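Local coordinates for molybdopterin biosynthesis protein MoaB (Sulfolobus tokodaii, PDB 3IWT) that probably binds a molybdopterin precursor during biosynthesis of the molybdenum cofactor, at residues L77-T91 with I141-S153. Sequence-based numbering, arbitrary orientation.
Sequences LSIDEVDVIISTGGT and IIGKKIVYLLPGS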
ATOM      1  N   LEU A  77      16.748   4.523  19.241  1.00 42.19           N
ATOM      2  CA  LEU A  77      15.580   3.755  19.662  1.00 42.41           C
ATOM      3  C   LEU A  77      15.922   2.716  20.712  1.00 41.67           C
ATOM      4  O   LEU A  77      15.079   2.379  21.520  1.00 40.60           O
ATOM      5  CB  LEU A  77      14.928   3.071  18.455  1.00 42.02           C
ATOM      6  CG  LEU A  77      14.228   3.987  17.462  1.00 42.48           C
ATOM      7  CD1 LEU A  77      13.964   3.215  16.147  1.00 42.36           C
ATOM      8  CD2 LEU A  77      12.955   4.493  18.072  1.00 42.90           C
ATOM      9  N   SER A  78      17.169   2.251  20.708  1.00 42.46           N
ATOM     10  CA  SER A  78      17.626   1.198  21.614  0.70 43.12           C
ATOM     11  C   SER A  78      18.018   1.675  22.995  1.00 43.42           C
ATOM     12  O   SER A  78      18.371   0.858  23.857  1.00 43.96           O
ATOM     13  CB  SER A  78      18.789   0.434  20.987  0.70 42.92           C
ATOM     14  OG  SER A  78      18.330  -0.161  19.807  0.70 44.62           O
ATOM     15  N   ILE A  79      17.983   2.985  23.213  1.00 43.52           N
ATOM     16  CA  ILE A  79      18.263   3.576  24.519  1.00 44.28           C
ATOM     17  C   ILE A  79      16.928   3.778  25.223  1.00 44.77           C
ATOM     18  O   ILE A  79      16.114   4.609  24.800  1.00 43.67           O
ATOM     19  CB  ILE A  79      18.983   4.916  24.368  1.00 43.94           C
ATOM     20  CG1 ILE A  79      20.327   4.706  23.646  1.00 44.25           C
ATOM     21  CG2 ILE A  79      19.199   5.611  25.762  1.00 44.01           C
ATOM     22  CD1 ILE A  79      20.958   6.000  23.103  1.00 45.55           C
ATOM     23  N   ASP A  80      16.701   3.023  26.298  1.00 44.63           N
ATOM     24  CA  ASP A  80      15.396   3.037  26.958  0.50 44.78           C
ATOM     25  C   ASP A  80      14.974   4.418  27.454  1.00 44.79           C
ATOM     26  O   ASP A  80      13.784   4.755  27.407  1.00 44.65           O
ATOM     27  CB  ASP A  80      15.390   2.079  28.127  0.50 45.26           C
ATOM     28  CG  ASP A  80      15.428   0.638  27.693  0.50 44.83           C
ATOM     29  OD1 ASP A  80      15.285   0.321  26.491  0.50 45.65           O
ATOM     30  OD2 ASP A  80      15.589  -0.169  28.590  0.50 45.19           O
ATOM     31  N   GLU A  81      15.941   5.206  27.899  1.00 44.06           N
ATOM     32  CA  GLU A  81      15.686   6.533  28.450  1.00 44.97           C
ATOM     33  C   GLU A  81      15.230   7.554  27.393  1.00 44.29           C
ATOM     34  O   GLU A  81      14.622   8.556  27.724  1.00 44.30           O
ATOM     35  CB  GLU A  81      16.937   7.046  29.178  1.00 45.81           C
ATOM     36  CG  GLU A  81      17.303   6.234  30.439  1.00 48.22           C
ATOM     37  CD  GLU A  81      17.976   4.859  30.183  1.00 50.71           C
ATOM     38  OE1 GLU A  81      18.360   4.527  29.039  1.00 49.53           O
ATOM     39  OE2 GLU A  81      18.151   4.084  31.177  1.00 53.70           O
ATOM     40  N   VAL A  82      15.499   7.295  26.117  1.00 44.22           N
ATOM     41  CA  VAL A  82      15.069   8.231  25.063  1.00 43.40           C
ATOM     42  C   VAL A  82      13.542   8.291  25.001  1.00 43.31           C
ATOM     43  O   VAL A  82      12.883   7.254  24.900  1.00 44.09           O
ATOM     44  CB  VAL A  82      15.673   7.867  23.671  1.00 43.55           C
ATOM     45  CG1 VAL A  82      15.000   8.690  22.545  1.00 42.96           C
ATOM     46  CG2 VAL A  82      17.192   8.080  23.670  1.00 42.48           C
ATOM     47  N   ASP A  83      12.978   9.498  25.056  1.00 43.42           N
ATOM     48  CA  ASP A  83      11.527   9.684  24.860  1.00 43.05           C
ATOM     49  C   ASP A  83      11.164  10.099  23.437  1.00 42.60           C
ATOM     50  O   ASP A  83      10.145   9.664  22.878  1.00 42.94           O
ATOM     51  CB  ASP A  83      10.974  10.717  25.849  1.00 42.80           C
ATOM     52  CG  ASP A  83      11.207  10.331  27.287  1.00 44.44           C
ATOM     53  OD1 ASP A  83      10.888   9.188  27.643  1.00 44.86           O
ATOM     54  OD2 ASP A  83      11.710  11.169  28.071  1.00 42.43           O
ATOM     55  N   VAL A  84      11.989  10.964  22.858  1.00 42.64           N
ATOM     56  CA  VAL A  84      11.699  11.565  21.564  1.00 42.59           C
ATOM     57  C   VAL A  84      13.017  11.630  20.771  1.00 42.73           C
ATOM     58  O   VAL A  84      14.089  11.964  21.329  1.00 42.84           O
ATOM     59  CB  VAL A  84      11.145  13.015  21.711  1.00 41.57           C
ATOM     60  CG1 VAL A  84      10.779  13.624  20.341  1.00 41.47           C
ATOM     61  CG2 VAL A  84       9.962  13.094  22.696  1.00 41.33           C
ATOM     62  N   ILE A  85      12.909  11.348  19.481  1.00 42.80           N
ATOM     63  CA  ILE A  85      13.999  11.488  18.528  1.00 42.72           C
ATOM     64  C   ILE A  85      13.603  12.586  17.547  1.00 42.96           C
ATOM     65  O   ILE A  85      12.505  12.544  16.985  1.00 42.48           O
ATOM     66  CB  ILE A  85      14.265  10.182  17.747  1.00 43.10           C
ATOM     67  CG1 ILE A  85      14.630   9.035  18.702  1.00 43.13           C
ATOM     68  CG2 ILE A  85      15.371  10.410  16.669  1.00 43.51           C
ATOM     69  CD1 ILE A  85      14.569   7.600  18.096  1.00 42.03           C
ATOM     70  N   ILE A  86      14.514  13.531  17.325  1.00 42.30           N
ATOM     71  CA  ILE A  86      14.327  14.582  16.337  1.00 42.56           C
ATOM     72  C   ILE A  86      15.497  14.562  15.362  1.00 42.81           C
ATOM     73  O   ILE A  86      16.675  14.612  15.756  1.00 42.66           O
ATOM     74  CB  ILE A  86      14.206  15.978  16.985  1.00 42.87           C
ATOM     75  CG1 ILE A  86      13.063  16.028  18.015  1.00 42.28           C
ATOM     76  CG2 ILE A  86      14.013  17.080  15.882  1.00 42.41           C
ATOM     77  CD1 ILE A  86      12.904  17.410  18.705  1.00 41.86           C
ATOM     78  N   SER A  87      15.177  14.463  14.075  1.00 42.71           N
ATOM     79  CA  SER A  87      16.212  14.569  13.061  1.00 42.79           C
ATOM     80  C   SER A  87      16.040  15.838  12.265  1.00 42.49           C
ATOM     81  O   SER A  87      14.918  16.340  12.092  1.00 43.40           O
ATOM     82  CB  SER A  87      16.249  13.340  12.135  1.00 42.27           C
ATOM     83  OG  SER A  87      15.071  13.246  11.332  1.00 43.31           O
ATOM     84  N   THR A  88      17.153  16.342  11.741  1.00 42.53           N
ATOM     85  CA  THR A  88      17.131  17.467  10.830  1.00 42.51           C
ATOM     86  C   THR A  88      17.902  17.116   9.568  1.00 42.73           C
ATOM     87  O   THR A  88      19.066  16.744   9.644  1.00 43.42           O
ATOM     88  CB  THR A  88      17.729  18.749  11.468  1.00 42.22           C
ATOM     89  OG1 THR A  88      17.876  19.792  10.475  1.00 43.81           O
ATOM     90  CG2 THR A  88      19.080  18.504  12.157  1.00 41.27           C
ATOM     91  N   GLY A  89      17.237  17.266   8.422  1.00 42.70           N
ATOM     92  CA  GLY A  89      17.821  17.045   7.103  1.00 42.16           C
ATOM     93  C   GLY A  89      17.183  15.943   6.270  1.00 42.19           C
ATOM     94  O   GLY A  89      16.737  14.911   6.793  1.00 41.84           O
ATOM     95  N   GLY A  90      17.113  16.204   4.970  1.00 42.48           N
ATOM     96  CA  GLY A  90      16.770  15.202   3.974  1.00 42.98           C
ATOM     97  C   GLY A  90      15.304  14.906   3.769  1.00 42.63           C
ATOM     98  O   GLY A  90      14.965  13.789   3.342  1.00 42.46           O
ATOM     99  N   THR A  91      14.454  15.905   4.024  1.00 43.61           N
ATOM    100  CA  THR A  91      13.004  15.737   3.913  1.00 44.14           C
ATOM    101  C   THR A  91      12.383  16.477   2.705  1.00 44.93           C
ATOM    102  O   THR A  91      11.181  16.618   2.626  1.00 45.87           O
ATOM    103  CB  THR A  91      12.310  16.157   5.225  1.00 44.40           C
ATOM    104  OG1 THR A  91      12.508  17.558   5.492  1.00 45.84           O
ATOM    105  CG2 THR A  91      12.829  15.355   6.425  1.00 44.13           C
ATOM    106  N   ILE A 141       5.362   7.295  15.710  1.00 42.38           N
ATOM    107  CA  ILE A 141       5.480   6.656  17.009  1.00 42.96           C
ATOM    108  C   ILE A 141       6.120   5.285  16.749  1.00 43.51           C
ATOM    109  O   ILE A 141       5.689   4.564  15.834  1.00 42.68           O
ATOM    110  CB  ILE A 141       4.064   6.454  17.662  1.00 42.49           C
ATOM    111  CG1 ILE A 141       3.350   7.800  17.903  1.00 42.65           C
ATOM    112  CG2 ILE A 141       4.166   5.658  18.963  1.00 44.16           C
ATOM    113  CD1 ILE A 141       1.818   7.721  17.793  1.00 42.52           C
ATOM    114  N   ILE A 142       7.186   4.976  17.486  1.00 44.43           N
ATOM    115  CA  ILE A 142       7.781   3.626  17.478  1.00 45.90           C
ATOM    116  C   ILE A 142       7.942   3.182  18.916  1.00 47.04           C
ATOM    117  O   ILE A 142       8.639   3.816  19.667  1.00 46.27           O
ATOM    118  CB  ILE A 142       9.166   3.584  16.793  1.00 45.91           C
ATOM    119  CG1 ILE A 142       9.060   4.102  15.368  1.00 46.05           C
ATOM    120  CG2 ILE A 142       9.736   2.122  16.814  1.00 45.43           C
ATOM    121  CD1 ILE A 142      10.366   4.296  14.644  1.00 46.11           C
ATOM    122  N   GLY A 143       7.301   2.079  19.293  1.00 49.58           N
ATOM    123  CA  GLY A 143       7.268   1.674  20.691  1.00 50.31           C
ATOM    124  C   GLY A 143       6.557   2.768  21.465  1.00 51.66           C
ATOM    125  O   GLY A 143       5.465   3.175  21.099  1.00 54.11           O
ATOM    126  N   LYS A 144       7.170   3.240  22.528  1.00 51.70           N
ATOM    127  CA  LYS A 144       6.605   4.312  23.339  1.00 51.47           C
ATOM    128  C   LYS A 144       7.341   5.630  23.101  1.00 49.43           C
ATOM    129  O   LYS A 144       7.280   6.535  23.922  1.00 50.75           O
ATOM    130  CB  LYS A 144       6.693   3.948  24.817  1.00 53.72           C
ATOM    131  CG  LYS A 144       6.025   2.587  25.175  1.00 57.54           C
ATOM    132  CD  LYS A 144       4.519   2.544  24.771  1.00 61.00           C
ATOM    133  CE  LYS A 144       3.844   1.245  25.268  1.00 61.52           C
ATOM    134  NZ  LYS A 144       3.864   0.208  24.179  1.00 64.40           N
ATOM    135  N   LYS A 145       8.014   5.724  21.961  1.00 47.84           N
ATOM    136  CA  LYS A 145       8.814   6.888  21.594  1.00 46.44           C
ATOM    137  C   LYS A 145       8.209   7.657  20.403  1.00 45.41           C
ATOM    138  O   LYS A 145       7.584   7.075  19.537  1.00 44.19           O
ATOM    139  CB  LYS A 145      10.219   6.430  21.240  1.00 46.38           C
ATOM    140  CG  LYS A 145      10.897   5.582  22.380  1.00 46.81           C
ATOM    141  CD  LYS A 145      12.381   5.457  22.140  1.00 46.70           C
ATOM    142  CE  LYS A 145      13.008   4.357  22.981  1.00 47.04           C
ATOM    143  NZ  LYS A 145      12.880   4.561  24.461  1.00 45.73           N
ATOM    144  N   ILE A 146       8.411   8.969  20.395  1.00 44.30           N
ATOM    145  CA  ILE A 146       7.935   9.831  19.332  1.00 44.05           C
ATOM    146  C   ILE A 146       9.144  10.168  18.448  1.00 43.35           C
ATOM    147  O   ILE A 146      10.275  10.294  18.929  1.00 42.54           O
ATOM    148  CB  ILE A 146       7.330  11.138  19.894  1.00 44.76           C
ATOM    149  CG1 ILE A 146       6.285  10.837  20.989  1.00 45.23           C
ATOM    150  CG2 ILE A 146       6.734  12.009  18.759  1.00 43.93           C
ATOM    151  CD1 ILE A 146       5.239   9.749  20.631  1.00 43.97           C
ATOM    152  N   VAL A 147       8.902  10.301  17.152  1.00 42.50           N
ATOM    153  CA  VAL A 147       9.960  10.619  16.218  1.00 42.60           C
ATOM    154  C   VAL A 147       9.497  11.771  15.335  1.00 42.24           C
ATOM    155  O   VAL A 147       8.398  11.705  14.790  1.00 42.09           O
ATOM    156  CB  VAL A 147      10.315   9.406  15.322  1.00 43.17           C
ATOM    157  CG1 VAL A 147      11.386   9.803  14.290  1.00 43.41           C
ATOM    158  CG2 VAL A 147      10.737   8.152  16.180  1.00 42.22           C
ATOM    159  N   TYR A 148      10.330  12.811  15.214  1.00 42.54           N
ATOM    160  CA  TYR A 148      10.053  13.945  14.334  1.00 42.66           C
ATOM    161  C   TYR A 148      11.169  14.018  13.304  1.00 42.75           C
ATOM    162  O   TYR A 148      12.347  14.086  13.662  1.00 43.48           O
ATOM    163  CB  TYR A 148       9.969  15.262  15.094  1.00 43.09           C
ATOM    164  CG  TYR A 148       8.803  15.410  16.058  1.00 41.99           C
ATOM    165  CD1 TYR A 148       7.572  15.863  15.619  1.00 42.20           C
ATOM    166  CD2 TYR A 148       8.955  15.142  17.431  1.00 42.97           C
ATOM    167  CE1 TYR A 148       6.506  16.021  16.516  1.00 44.06           C
ATOM    168  CE2 TYR A 148       7.898  15.274  18.316  1.00 42.00           C
ATOM    169  CZ  TYR A 148       6.679  15.743  17.867  1.00 43.90           C
ATOM    170  OH  TYR A 148       5.634  15.895  18.767  1.00 43.27           O
ATOM    171  N   LEU A 149      10.786  13.988  12.029  1.00 41.84           N
ATOM    172  CA  LEU A 149      11.712  14.114  10.925  1.00 41.90           C
ATOM    173  C   LEU A 149      11.574  15.503  10.333  1.00 42.36           C
ATOM    174  O   LEU A 149      10.619  15.800   9.613  1.00 40.96           O
ATOM    175  CB  LEU A 149      11.421  13.052   9.851  1.00 42.13           C
ATOM    176  CG  LEU A 149      11.278  11.593  10.283  1.00 40.95           C
ATOM    177  CD1 LEU A 149      10.916  10.693   9.050  1.00 41.05           C
ATOM    178  CD2 LEU A 149      12.559  11.101  11.023  1.00 40.84           C
ATOM    179  N   LEU A 150      12.537  16.368  10.642  1.00 42.25           N
ATOM    180  CA  LEU A 150      12.461  17.774  10.268  1.00 42.44           C
ATOM    181  C   LEU A 150      13.356  18.146   9.084  1.00 42.86           C
ATOM    182  O   LEU A 150      14.337  17.470   8.821  1.00 42.12           O
ATOM    183  CB  LEU A 150      12.818  18.652  11.465  1.00 41.63           C
ATOM    184  CG  LEU A 150      12.025  18.421  12.764  1.00 41.68           C
ATOM    185  CD1 LEU A 150      12.460  19.449  13.904  1.00 39.28           C
ATOM    186  CD2 LEU A 150      10.465  18.444  12.472  1.00 40.95           C
ATOM    187  N   PRO A 151      13.052  19.275   8.420  1.00 43.50           N
ATOM    188  CA  PRO A 151      13.955  19.745   7.353  1.00 44.11           C
ATOM    189  C   PRO A 151      15.364  20.171   7.800  1.00 44.24           C
ATOM    190  O   PRO A 151      15.646  20.336   9.016  1.00 43.81           O
ATOM    191  CB  PRO A 151      13.208  20.937   6.741  1.00 44.30           C
ATOM    192  CG  PRO A 151      11.758  20.787   7.224  1.00 44.56           C
ATOM    193  CD  PRO A 151      11.906  20.193   8.603  1.00 43.90           C
ATOM    194  N   GLY A 152      16.252  20.314   6.820  1.00 44.58           N
ATOM    195  CA  GLY A 152      17.622  20.782   7.082  1.00 45.60           C
ATOM    196  C   GLY A 152      17.725  22.244   7.499  1.00 46.22           C
ATOM    197  O   GLY A 152      18.579  22.598   8.297  1.00 46.90           O
ATOM    198  N   SER A 153      16.862  23.080   6.929  1.00 46.99           N
ATOM    199  CA  SER A 153      16.797  24.533   7.193  1.00 47.15           C
ATOM    200  C   SER A 153      16.656  24.907   8.685  1.00 47.36           C
ATOM    201  O   SER A 153      15.720  24.464   9.340  1.00 46.95           O
ATOM    202  CB  SER A 153      15.608  25.095   6.416  1.00 47.31           C
ATOM    203  OG  SER A 153      15.201  26.320   6.928  1.00 48.69           O
TER
HETATM  204  O   HOH W   1      15.122  14.765   9.164  1.00 25.72           O
HETATM  205  O   HOH W   2      15.305  19.092   4.112  1.00 23.57           O
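Lys145 runs nearly extended through chi2 and chi3, then bends at chi4 (-61°), which turns its ammonium into the turn 79-82. There Lys145 NZ donates to Val82 O at 2.7 Å, in the carbonyl plane, and more weakly to Ile79 O, while its CE lies 3.2 Å from Leu77 O. An alanine here would probably leave the Val82 carbonyl without its ammonium partner and the turn less firmly tied to the strand. At the other end, Thr88 holds OG1 anti to its backbone N (chi1 171°), and the hydroxyl donates to Pro151 O at 2.7 Å, the donor tilted 27° from the carbonyl plane.

Between these ends, strands 84-88 and 145-150 illustrate parallel pairing: Ile85 and Ser87 each use both N and O toward the partner strand, as in Tyr148 N to Ile85 O at 2.8 Å. On one face, Val84 CG1 meets the Tyr148 ring at its edge, in plane, 3.8 Å from CD2, and Ile86 CG2 presses on Leu150 CD1 at a tight 3.5 Å. On the other, Ser87 OG donates to a water that in turn donates to Leu150 O and Gly89 O, bridging the strand ends.

The two are adjoining central strands of an alpha/beta sheet, consistent with the MogA/MoaB molybdopterin-binding domain, between parallel strand 17-23 and antiparallel strand 138-142. The Tyr148 hydroxyl forms a hydrogen bond with that of Tyr133 of a neighbouring subunit. Helix 154-176 covers the face of Val84 and Tyr148, while Phe73 of helix 66-77 packs against Ser87, Val147 and Leu149 on the reverse.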